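MIPZ (Caulobacter crescentus, PDB 2XJ9) probably acts as a dimeric, ATP-dependent regulator of bacterial cell division that binds the nucleoid and positions the division plane. Local coordinates at residues Arg125-Val130 with Gln175-Asp180; Glu3-Val8 with Cys104-Ile109; Asp135-Phe140 with Lys197-Arg202. The protein carries 1 engineered substitution. All blocks are in the same frame, centred on the assembly; numbering follows the deposited sequence.

Contact 1: Arg125-Val130 with Gln175-Asp180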
loop_
_atom_site.group_PDB
_atom_site.type_symbol
_atom_site.label_atom_id
_atom_site.label_comp_id
_atom_site.label_asym_id
_atom_site.label_seq_id
_atom_site.Cartn_x
_atom_site.Cartn_y
_atom_site.Cartn_z
ATOM N N ARG A 125 -4.591 22.017 6.165
ATOM C CA ARG A 125 -4.820 23.078 5.183
ATOM C C ARG A 125 -5.723 22.639 4.043
ATOM O O ARG A 125 -5.701 23.232 2.973
ATOM C CB ARG A 125 -3.497 23.532 4.572
ATOM C CG ARG A 125 -2.644 24.398 5.463
ATOM C CD ARG A 125 -1.165 24.108 5.232
ATOM N NE ARG A 125 -0.365 25.215 4.783
ATOM C CZ ARG A 125 0.836 25.631 5.181
ATOM N NH1 ARG A 125 1.316 26.680 4.529
ATOM N NH2 ARG A 125 1.547 25.080 6.166
ATOM N N ALA A 126 -6.511 21.599 4.267
ATOM C CA ALA A 126 -7.284 20.981 3.194
ATOM C C ALA A 126 -8.779 21.305 3.266
ATOM O O ALA A 126 -9.362 21.432 4.349
ATOM C CB ALA A 126 -7.068 19.482 3.191
ATOM N N ASP A 127 -9.376 21.440 2.086
ATOM C CA ASP A 127 -10.785 21.745 1.944
ATOM C C ASP A 127 -11.535 20.440 1.799
ATOM O O ASP A 127 -12.600 20.246 2.397
ATOM C CB ASP A 127 -11.005 22.633 0.724
ATOM C CG ASP A 127 -10.322 23.984 0.861
ATOM O OD1 ASP A 127 -10.469 24.624 1.925
ATOM O OD2 ASP A 127 -9.622 24.400 -0.084
ATOM N N LEU A 128 -10.954 19.538 1.016
ATOM C CA LEU A 128 -11.481 18.193 0.856
ATOM C C LEU A 128 -10.404 17.148 1.170
ATOM O O LEU A 128 -9.239 17.289 0.795
ATOM C CB LEU A 128 -11.990 18.013 -0.574
ATOM C CG LEU A 128 -12.633 16.685 -0.955
ATOM C CD1 LEU A 128 -13.760 16.323 -0.006
ATOM C CD2 LEU A 128 -13.112 16.714 -2.384
ATOM N N VAL A 129 -10.791 16.098 1.872
ATOM C CA VAL A 129 -9.909 14.964 2.067
ATOM C C VAL A 129 -10.522 13.744 1.396
ATOM O O VAL A 129 -11.487 13.178 1.904
ATOM C CB VAL A 129 -9.736 14.630 3.560
ATOM C CG1 VAL A 129 -8.904 13.390 3.705
ATOM C CG2 VAL A 129 -9.102 15.787 4.304
ATOM N N VAL A 130 -9.983 13.356 0.248
ATOM C CA VAL A 130 -10.421 12.137 -0.434
ATOM C C VAL A 130 -9.651 10.945 0.116
ATOM O O VAL A 130 -8.429 10.917 0.033
ATOM C CB VAL A 130 -10.179 12.241 -1.928
ATOM C CG1 VAL A 130 -10.779 11.073 -2.630
ATOM C CG2 VAL A 130 -10.786 13.514 -2.446
ATOM N N GLN A 175 -12.368 28.554 9.435
ATOM C CA GLN A 175 -12.943 28.442 8.113
ATOM C C GLN A 175 -14.375 27.982 8.305
ATOM O O GLN A 175 -14.628 26.840 8.696
ATOM C CB GLN A 175 -12.154 27.440 7.274
ATOM C CG GLN A 175 -10.714 27.859 6.999
ATOM C CD GLN A 175 -10.585 28.695 5.740
ATOM O OE1 GLN A 175 -10.207 29.869 5.794
ATOM N NE2 GLN A 175 -10.893 28.090 4.593
ATOM N N ARG A 176 -15.313 28.891 8.078
ATOM C CA ARG A 176 -16.711 28.538 8.218
ATOM C C ARG A 176 -16.957 27.361 7.281
ATOM O O ARG A 176 -17.508 26.338 7.690
ATOM C CB ARG A 176 -17.619 29.738 7.912
ATOM C CG ARG A 176 -19.061 29.589 8.417
ATOM C CD ARG A 176 -19.858 28.636 7.525
ATOM N NE ARG A 176 -21.278 28.580 7.872
ATOM C CZ ARG A 176 -22.228 28.087 7.077
ATOM N NH1 ARG A 176 -23.488 28.084 7.488
ATOM N NH2 ARG A 176 -21.925 27.605 5.872
ATOM N N GLN A 177 -16.513 27.509 6.032
ATOM C CA GLN A 177 -16.499 26.415 5.064
ATOM C C GLN A 177 -15.661 25.266 5.626
ATOM O O GLN A 177 -14.467 25.176 5.360
ATOM C CB GLN A 177 -15.920 26.902 3.726
ATOM C CG GLN A 177 -15.725 25.814 2.661
ATOM C CD GLN A 177 -14.739 26.222 1.558
ATOM O OE1 GLN A 177 -13.994 25.387 1.020
ATOM N NE2 GLN A 177 -14.733 27.510 1.219
ATOM N N ALA A 178 -16.283 24.397 6.417
ATOM C CA ALA A 178 -15.578 23.276 7.043
ATOM C C ALA A 178 -14.880 22.392 6.015
ATOM O O ALA A 178 -14.945 22.645 4.813
ATOM C CB ALA A 178 -16.545 22.439 7.888
ATOM N N MET A 179 -14.214 21.348 6.495
ATOM C CA MET A 179 -13.566 20.389 5.610
ATOM C C MET A 179 -14.530 19.281 5.211
ATOM O O MET A 179 -15.143 18.650 6.069
ATOM C CB MET A 179 -12.380 19.766 6.321
ATOM C CG MET A 179 -11.128 19.729 5.515
ATOM S SD MET A 179 -9.818 19.163 6.594
ATOM C CE MET A 179 -10.387 17.497 6.880
ATOM N N ASP A 180 -14.672 19.047 3.911
ATOM C CA ASP A 180 -15.406 17.880 3.424
ATOM C C ASP A 180 -14.494 16.623 3.495
ATOM O O ASP A 180 -13.299 16.676 3.148
ATOM C CB ASP A 180 -15.900 18.148 1.993
ATOM C CG ASP A 180 -17.084 17.272 1.590
ATOM O OD1 ASP A 180 -17.474 17.343 0.397
ATOM O OD2 ASP A 180 -17.621 16.528 2.452
#
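Asp127 and Val129 grip Asp180 through its main chain and so join the starts of strands 128-134 and 180-186 in parallel register. Asp127 O accepts from Asp180 N at 2.8 Å, and Asp180 O in turn accepts from Val129 N at 2.9 Å in a straighter bond (160° at the hydrogen). Each carbonyl also takes a CA-H contact: Met179 CA stands 3.4 Å from Asp127 O, and Leu128 CA lies near Asp180 O. Leu128 and Asp180 run side by side on one face of the sheet, where Leu128 CD1 lies 3.5 Å from Asp180 CB.

An apolar patch forms where Met179 meets Val129 and Ala126. Met179 is bent at its last torsion (chi3 66°), which directs CE against Val129 CG2, while SD lies 4.4 Å from Ala126 CB; Val163 of helix 158-168 also touches this side chain. An alanine in place of Met179 would probably leave Val129 CG2 and Ala126 CB without this partner and open a gap beneath helix 158-168, although the main-chain bonds need not be lost.

The carboxylates look outward from the pair for their partners. Asp127 OD2 accepts from Val6 N of the next strand and OD1 pairs with Arg170, whereas Asp180 forms a salt bridge with Arg213. Gln177 OE1 comes within 3.7 Å of Asp127 OD1, amide and carboxylate planes 41° apart; both oxygens are acceptors, so proximity alone makes no bond. Main-chain bonds thus set the register, and each acid has an arginine partner, Arg170 or Arg213, which is likely to favour the charged form.

Contact 2: Glu3-Val8 with Cys104-Ile109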
loop_
_atom_site.group_PDB
_atom_site.type_symbol
_atom_site.label_atom_id
_atom_site.label_comp_id
_atom_site.label_asym_id
_atom_site.label_seq_id
_atom_site.Cartn_x
_atom_site.Cartn_y
_atom_site.Cartn_z
ATOM N N GLU A 3 -11.988 29.871 -4.265
ATOM C CA GLU A 3 -10.777 30.661 -4.070
ATOM C C GLU A 3 -9.548 29.777 -3.864
ATOM O O GLU A 3 -9.049 29.647 -2.747
ATOM C CB GLU A 3 -10.956 31.600 -2.880
ATOM C CG GLU A 3 -9.723 32.402 -2.504
ATOM C CD GLU A 3 -10.048 33.540 -1.541
ATOM O OE1 GLU A 3 -9.915 33.347 -0.307
ATOM O OE2 GLU A 3 -10.444 34.629 -2.020
ATOM N N THR A 4 -9.062 29.179 -4.949
ATOM C CA THR A 4 -7.944 28.236 -4.882
ATOM C C THR A 4 -8.242 27.156 -3.860
ATOM O O THR A 4 -7.878 27.299 -2.700
ATOM C CB THR A 4 -6.618 28.916 -4.473
ATOM O OG1 THR A 4 -6.606 30.273 -4.926
ATOM C CG2 THR A 4 -5.429 28.172 -5.064
ATOM N N ARG A 5 -8.908 26.083 -4.287
ATOM C CA ARG A 5 -9.237 24.980 -3.382
ATOM C C ARG A 5 -8.163 23.888 -3.299
ATOM O O ARG A 5 -7.473 23.574 -4.277
ATOM C CB ARG A 5 -10.626 24.409 -3.683
ATOM C CG ARG A 5 -11.709 25.232 -2.987
ATOM C CD ARG A 5 -13.114 24.640 -3.038
ATOM N NE ARG A 5 -13.157 23.235 -2.757
ATOM C CZ ARG A 5 -13.817 22.250 -3.365
ATOM N NH1 ARG A 5 -14.608 22.397 -4.421
ATOM N NH2 ARG A 5 -13.652 21.047 -2.853
ATOM N N VAL A 6 -8.020 23.329 -2.104
ATOM C CA VAL A 6 -6.956 22.379 -1.816
ATOM C C VAL A 6 -7.509 20.987 -1.537
ATOM O O VAL A 6 -8.288 20.815 -0.598
ATOM C CB VAL A 6 -6.157 22.801 -0.578
ATOM C CG1 VAL A 6 -5.227 21.672 -0.157
ATOM C CG2 VAL A 6 -5.392 24.077 -0.850
ATOM N N ILE A 7 -7.100 20.003 -2.340
ATOM C CA ILE A 7 -7.533 18.612 -2.138
ATOM C C ILE A 7 -6.412 17.709 -1.637
ATOM O O ILE A 7 -5.377 17.550 -2.284
ATOM C CB ILE A 7 -8.092 17.981 -3.425
ATOM C CG1 ILE A 7 -9.261 18.827 -3.957
ATOM C CG2 ILE A 7 -8.482 16.533 -3.159
ATOM C CD1 ILE A 7 -9.602 18.588 -5.404
ATOM N N VAL A 8 -6.623 17.109 -0.480
ATOM C CA VAL A 8 -5.633 16.203 0.059
ATOM C C VAL A 8 -6.099 14.767 -0.033
ATOM O O VAL A 8 -7.114 14.420 0.541
ATOM C CB VAL A 8 -5.293 16.554 1.500
ATOM C CG1 VAL A 8 -4.725 15.354 2.212
ATOM C CG2 VAL A 8 -4.311 17.706 1.510
ATOM N N CYS A 104 -2.550 28.819 -9.127
ATOM C CA CYS A 104 -3.452 27.703 -9.425
ATOM C C CYS A 104 -4.832 27.709 -8.753
ATOM O O CYS A 104 -5.015 28.287 -7.680
ATOM C CB CYS A 104 -2.713 26.395 -9.154
ATOM S SG CYS A 104 -1.313 26.202 -10.290
ATOM N N ASP A 105 -5.799 27.063 -9.400
ATOM C CA ASP A 105 -7.168 26.975 -8.881
ATOM C C ASP A 105 -7.320 25.807 -7.917
ATOM O O ASP A 105 -8.041 25.897 -6.931
ATOM C CB ASP A 105 -8.207 26.807 -10.001
ATOM C CG ASP A 105 -7.684 27.209 -11.371
ATOM O OD1 ASP A 105 -8.275 26.765 -12.389
ATOM O OD2 ASP A 105 -6.687 27.964 -11.434
ATOM N N PHE A 106 -6.662 24.697 -8.228
ATOM C CA PHE A 106 -6.668 23.542 -7.348
ATOM C C PHE A 106 -5.259 23.137 -6.979
ATOM O O PHE A 106 -4.347 23.184 -7.809
ATOM C CB PHE A 106 -7.367 22.369 -8.014
ATOM C CG PHE A 106 -8.838 22.525 -8.100
ATOM C CD1 PHE A 106 -9.638 22.250 -7.002
ATOM C CD2 PHE A 106 -9.432 22.956 -9.277
ATOM C CE1 PHE A 106 -11.014 22.396 -7.076
ATOM C CE2 PHE A 106 -10.813 23.108 -9.364
ATOM C CZ PHE A 106 -11.606 22.827 -8.261
ATOM N N ILE A 107 -5.086 22.747 -5.726
ATOM C CA ILE A 107 -3.850 22.117 -5.305
ATOM C C ILE A 107 -4.128 20.690 -4.890
ATOM O O ILE A 107 -4.807 20.445 -3.890
ATOM C CB ILE A 107 -3.193 22.810 -4.118
ATOM C CG1 ILE A 107 -2.549 24.124 -4.541
ATOM C CG2 ILE A 107 -2.157 21.883 -3.504
ATOM C CD1 ILE A 107 -3.531 25.151 -5.011
ATOM N N LEU A 108 -3.585 19.763 -5.666
ATOM C CA LEU A 108 -3.727 18.345 -5.397
ATOM C C LEU A 108 -2.525 17.845 -4.626
ATOM O O LEU A 108 -1.390 17.858 -5.128
ATOM C CB LEU A 108 -3.837 17.570 -6.701
ATOM C CG LEU A 108 -5.049 16.663 -6.770
ATOM C CD1 LEU A 108 -5.079 15.765 -5.567
ATOM C CD2 LEU A 108 -6.289 17.511 -6.816
ATOM N N ILE A 109 -2.759 17.404 -3.402
ATOM C CA ILE A 109 -1.672 16.836 -2.635
ATOM C C ILE A 109 -1.840 15.339 -2.431
ATOM O O ILE A 109 -2.830 14.894 -1.831
ATOM C CB ILE A 109 -1.560 17.501 -1.296
ATOM C CG1 ILE A 109 -1.503 19.012 -1.497
ATOM C CG2 ILE A 109 -0.329 17.000 -0.583
ATOM C CD1 ILE A 109 -1.537 19.822 -0.204
#
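Ile7 sits against both Phe106 and Leu108, its CD1 lying 4.0 Å from Phe106 CD1 and 3.8 Å from Leu108 CD2. CG1 stands beside the backbone N, and the extended chi2 (161°) then places CD1 at these two partners. The three side chains share one face of the parallel sheet with Arg5, where Leu29 and Val26 of helix 18-30 pack on Phe106 and Leu108, and Tyr269 meets the Phe106 ring edge-to-face. On the other face Ile109 CD1 touches both valines, 4.1 Å from Val6 CG1 and 3.9 Å from Val8 CG2, and Ile107 CB rests against Val6 CG2. Helix 86-103 closes this side with Phe97, Ala100 and Met101.

Main-chain hydrogen bonds run through the buried part in the alternating pattern of parallel strands: Ile107 N to Arg5 O, Ile7 N to Ile107 O at 2.8 Å, and Ile109 N to Ile7 O. The last is almost perfectly straight, 179° at the hydrogen. The axes of the short segments 5-8 and 106-109 come within 4.7 Å at their closest and run nearly parallel.

Toward the amino-terminal ends the contact is looser and partly exposed. Arg5 N reaches Asp105 O at 2.8 Å, but the bond is bent to 129° and weak. Phe106 CE1 lies over one face of the Arg5 guanidinium and also meets Arg5 CB, so aliphatic stem and charged end both border the ring. Asp105 turns away from strand 5-9, and its OD1 accepts from Lys35 N.

Regular amide pairing between largely apolar faces therefore makes this a buried part of the P-loop NTPase sheet, while the charged side chains Arg5 and Asp105 lie at its amino-terminal end, where the pairing weakens.

Contact 3: Asp135-Phe140 with Lys197-Arg202. With AGS (phosphothiophosphoric acid-adenylate ester), chain F.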
loop_
_atom_site.group_PDB
_atom_site.type_symbol
_atom_site.label_atom_id
_atom_site.label_comp_id
_atom_site.label_asym_id
_atom_site.label_seq_id
_atom_site.Cartn_x
_atom_site.Cartn_y
_atom_site.Cartn_z
ATOM N N ASP A 135 -11.691 -2.606 -0.194
ATOM C CA ASP A 135 -12.828 -3.320 0.343
ATOM C C ASP A 135 -12.299 -4.459 1.225
ATOM O O ASP A 135 -12.163 -5.592 0.785
ATOM C CB ASP A 135 -13.592 -3.876 -0.845
ATOM C CG ASP A 135 -14.941 -4.380 -0.481
ATOM O OD1 ASP A 135 -15.377 -5.376 -1.113
ATOM O OD2 ASP A 135 -15.565 -3.777 0.416
ATOM N N SER A 136 -11.975 -4.155 2.471
ATOM C CA SER A 136 -11.208 -5.095 3.264
ATOM C C SER A 136 -11.069 -4.616 4.704
ATOM O O SER A 136 -10.815 -3.438 4.956
ATOM C CB SER A 136 -9.815 -5.267 2.651
ATOM O OG SER A 136 -8.933 -5.935 3.539
ATOM N N PHE A 137 -11.215 -5.547 5.641
ATOM C CA PHE A 137 -11.085 -5.234 7.036
ATOM C C PHE A 137 -9.671 -4.861 7.464
ATOM O O PHE A 137 -9.462 -4.195 8.479
ATOM C CB PHE A 137 -11.615 -6.377 7.845
ATOM C CG PHE A 137 -13.081 -6.286 8.077
ATOM C CD1 PHE A 137 -13.965 -7.074 7.361
ATOM C CD2 PHE A 137 -13.587 -5.380 8.999
ATOM C CE1 PHE A 137 -15.328 -6.971 7.579
ATOM C CE2 PHE A 137 -14.954 -5.288 9.222
ATOM C CZ PHE A 137 -15.825 -6.079 8.503
ATOM N N VAL A 138 -8.703 -5.280 6.671
ATOM C CA VAL A 138 -7.320 -4.916 6.892
ATOM C C VAL A 138 -7.153 -3.419 6.703
ATOM O O VAL A 138 -6.521 -2.760 7.519
ATOM C CB VAL A 138 -6.397 -5.689 5.930
ATOM C CG1 VAL A 138 -4.941 -5.317 6.150
ATOM C CG2 VAL A 138 -6.604 -7.173 6.109
ATOM N N ASP A 139 -7.733 -2.878 5.634
ATOM C CA ASP A 139 -7.724 -1.423 5.429
ATOM C C ASP A 139 -8.562 -0.741 6.494
ATOM O O ASP A 139 -8.120 0.201 7.108
ATOM C CB ASP A 139 -8.254 -1.036 4.045
ATOM C CG ASP A 139 -7.273 -1.357 2.921
ATOM O OD1 ASP A 139 -6.532 -2.347 2.996
ATOM O OD2 ASP A 139 -7.245 -0.614 1.932
ATOM N N PHE A 140 -9.764 -1.250 6.714
ATOM C CA PHE A 140 -10.696 -0.634 7.627
ATOM C C PHE A 140 -10.120 -0.391 9.014
ATOM O O PHE A 140 -10.601 0.468 9.746
ATOM C CB PHE A 140 -11.940 -1.484 7.758
ATOM C CG PHE A 140 -12.982 -0.877 8.647
ATOM C CD1 PHE A 140 -13.103 -1.261 9.967
ATOM C CD2 PHE A 140 -13.842 0.080 8.164
ATOM C CE1 PHE A 140 -14.072 -0.708 10.774
ATOM C CE2 PHE A 140 -14.807 0.633 8.974
ATOM C CZ PHE A 140 -14.919 0.248 10.273
ATOM N N LYS A 197 -20.727 -6.650 2.415
ATOM C CA LYS A 197 -21.859 -6.259 3.226
ATOM C C LYS A 197 -21.426 -6.003 4.673
ATOM O O LYS A 197 -21.666 -4.919 5.219
ATOM C CB LYS A 197 -22.924 -7.347 3.170
ATOM C CG LYS A 197 -24.313 -6.813 3.375
ATOM C CD LYS A 197 -24.362 -5.921 4.598
ATOM C CE LYS A 197 -25.797 -5.565 4.910
ATOM N NZ LYS A 197 -26.645 -6.794 4.847
ATOM N N ARG A 198 -20.791 -6.997 5.294
ATOM C CA ARG A 198 -20.339 -6.829 6.671
ATOM C C ARG A 198 -19.562 -5.526 6.775
ATOM O O ARG A 198 -19.664 -4.811 7.775
ATOM C CB ARG A 198 -19.441 -7.978 7.117
ATOM C CG ARG A 198 -20.040 -9.364 7.006
ATOM C CD ARG A 198 -19.198 -10.365 7.808
ATOM N NE ARG A 198 -18.795 -11.511 7.041
ATOM C CZ ARG A 198 -18.956 -12.815 7.262
ATOM N NH1 ARG A 198 -19.571 -13.364 8.308
ATOM N NH2 ARG A 198 -18.442 -13.595 6.332
ATOM N N LEU A 199 -18.789 -5.226 5.731
ATOM C CA LEU A 199 -17.933 -4.053 5.746
ATOM C C LEU A 199 -18.798 -2.819 5.600
ATOM O O LEU A 199 -18.650 -1.864 6.361
ATOM C CB LEU A 199 -16.841 -4.135 4.664
ATOM C CG LEU A 199 -15.738 -3.077 4.570
ATOM C CD1 LEU A 199 -15.249 -2.576 5.923
ATOM C CD2 LEU A 199 -14.585 -3.656 3.786
ATOM N N GLU A 200 -19.733 -2.852 4.658
ATOM C CA GLU A 200 -20.542 -1.667 4.385
ATOM C C GLU A 200 -21.294 -1.188 5.617
ATOM O O GLU A 200 -21.477 0.004 5.807
ATOM C CB GLU A 200 -21.500 -1.898 3.229
ATOM C CG GLU A 200 -22.322 -0.669 2.882
ATOM C CD GLU A 200 -23.066 -0.811 1.564
ATOM O OE1 GLU A 200 -22.555 -1.523 0.665
ATOM O OE2 GLU A 200 -24.163 -0.213 1.434
ATOM N N ASP A 201 -21.709 -2.116 6.465
ATOM C CA ASP A 201 -22.361 -1.741 7.713
ATOM C C ASP A 201 -21.431 -0.918 8.599
ATOM O O ASP A 201 -21.790 0.184 9.013
ATOM C CB ASP A 201 -22.838 -2.973 8.485
ATOM C CG ASP A 201 -23.826 -3.816 7.692
ATOM O OD1 ASP A 201 -23.751 -5.067 7.792
ATOM O OD2 ASP A 201 -24.677 -3.234 6.974
ATOM N N ARG A 202 -20.248 -1.450 8.912
ATOM C CA ARG A 202 -19.329 -0.749 9.803
ATOM C C ARG A 202 -18.970 0.594 9.173
ATOM O O ARG A 202 -18.801 1.603 9.858
ATOM C CB ARG A 202 -18.044 -1.552 10.027
ATOM C CG ARG A 202 -18.210 -3.037 10.256
ATOM C CD ARG A 202 -18.965 -3.367 11.547
ATOM N NE ARG A 202 -20.189 -4.091 11.221
ATOM C CZ ARG A 202 -20.282 -5.417 11.152
ATOM N NH1 ARG A 202 -19.220 -6.161 11.422
ATOM N NH2 ARG A 202 -21.439 -5.997 10.823
HETATM P PG AGS F . 1.259 -1.843 4.002
HETATM S S1G AGS F . 1.875 -2.703 5.077
HETATM O O2G AGS F . 2.206 -1.028 3.118
HETATM O O3G AGS F . 0.078 -1.042 4.488
HETATM P PB AGS F . 0.852 -4.510 2.879
HETATM O O1B AGS F . 1.986 -4.633 1.904
HETATM O O2B AGS F . 0.895 -5.009 4.291
HETATM O O3B AGS F . 0.561 -2.909 2.987
HETATM P PA AGS F . -1.577 -5.923 2.779
HETATM O O1A AGS F . -0.928 -7.255 3.009
HETATM O O2A AGS F . -2.339 -5.282 3.905
HETATM O O3A AGS F . -0.449 -5.004 2.099
HETATM O "O5'" AGS F . -2.593 -6.046 1.548
HETATM C "C5'" AGS F . -3.162 -4.911 0.915
HETATM C "C4'" AGS F . -4.679 -5.132 0.800
HETATM O "O4'" AGS F . -4.922 -6.193 -0.100
HETATM C "C3'" AGS F . -5.380 -5.547 2.085
HETATM O "O3'" AGS F . -6.684 -4.948 2.177
HETATM C "C2'" AGS F . -5.562 -7.040 1.999
HETATM O "O2'" AGS F . -6.840 -7.214 2.561
HETATM C "C1'" AGS F . -5.625 -7.283 0.519
HETATM N N9 AGS F . -4.983 -8.458 -0.150
HETATM C C8 AGS F . -3.659 -8.612 -0.306
HETATM N N7 AGS F . -3.402 -9.713 -1.037
HETATM C C5 AGS F . -4.571 -10.281 -1.394
HETATM C C6 AGS F . -4.975 -11.478 -2.184
HETATM N N6 AGS F . -4.052 -12.296 -2.754
HETATM N N1 AGS F . -6.302 -11.705 -2.312
HETATM C C2 AGS F . -7.224 -10.879 -1.745
HETATM N N3 AGS F . -6.928 -9.781 -1.024
HETATM C C4 AGS F . -5.626 -9.438 -0.820
#
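Asp135 begins the contact by bringing OD2 to 3.5 Å from Leu199 CD2, the two side chains lying alongside one another with opposed directions; its carboxylate has weak, long ion pairs with Arg196 and Arg185. At Ser136 the backbone faces the same leucine methyl, while the side chain turns to the nucleotide. Ser136 OG shares a 2.6 Å hydrogen bond with ribose O2' and, as N-cap of a weakly bonded helical turn at about 137-140, also accepts from Val138 N. Phe137 offers one ring face to Leu199 CD1, offset toward the rim, and its edge to Arg202 CG, 4.1 Å from CE2. Val138 sends CG1 the other way, to 3.4 Å from nucleotide O2A. Asp139 OD1 accepts from ribose O3' at 2.7 Å, and its OD2 takes Asn134 N, a second bond that should steady the carboxylate. Phe140, with CG anti to the backbone N (chi1 -178°), returns to helix 194-210: CD2 meets Leu199 CD1 at 3.7 Å and CZ meets Arg202 CB at 3.6 Å.

One side of the helical turn thus holds ribose and the other packs on a long helix. The same nucleotide bonds to Lys13 of this subunit and to Lys18, Ser19 and Thr20 of the second subunit, the sandwiched site characteristic of dimeric ParA/MinD-like ATPases with a deviant Walker A motif.

Contacts 1 and 2 belong to one parallel sheet and lie about 11 Å apart between centres; strands 5-9 and 128-134 are neighbours, and Val8 N of contact 2 bonds to Leu128 O of contact 1 at 2.9 Å. Contact 3 stands apart, its centre about 25 Å from that of contact 1 and about 30 Å from that of contact 2, on the opposite side of the chain's centre from the latter. The link is the chain itself: strand 128-134, begun in contact 1, leads into the ribose-binding helical turn of contact 3. The Val129 side chain is about 12 Å from a bound nucleotide, and the Ile109 side chain about 12 Å from a magnesium ion.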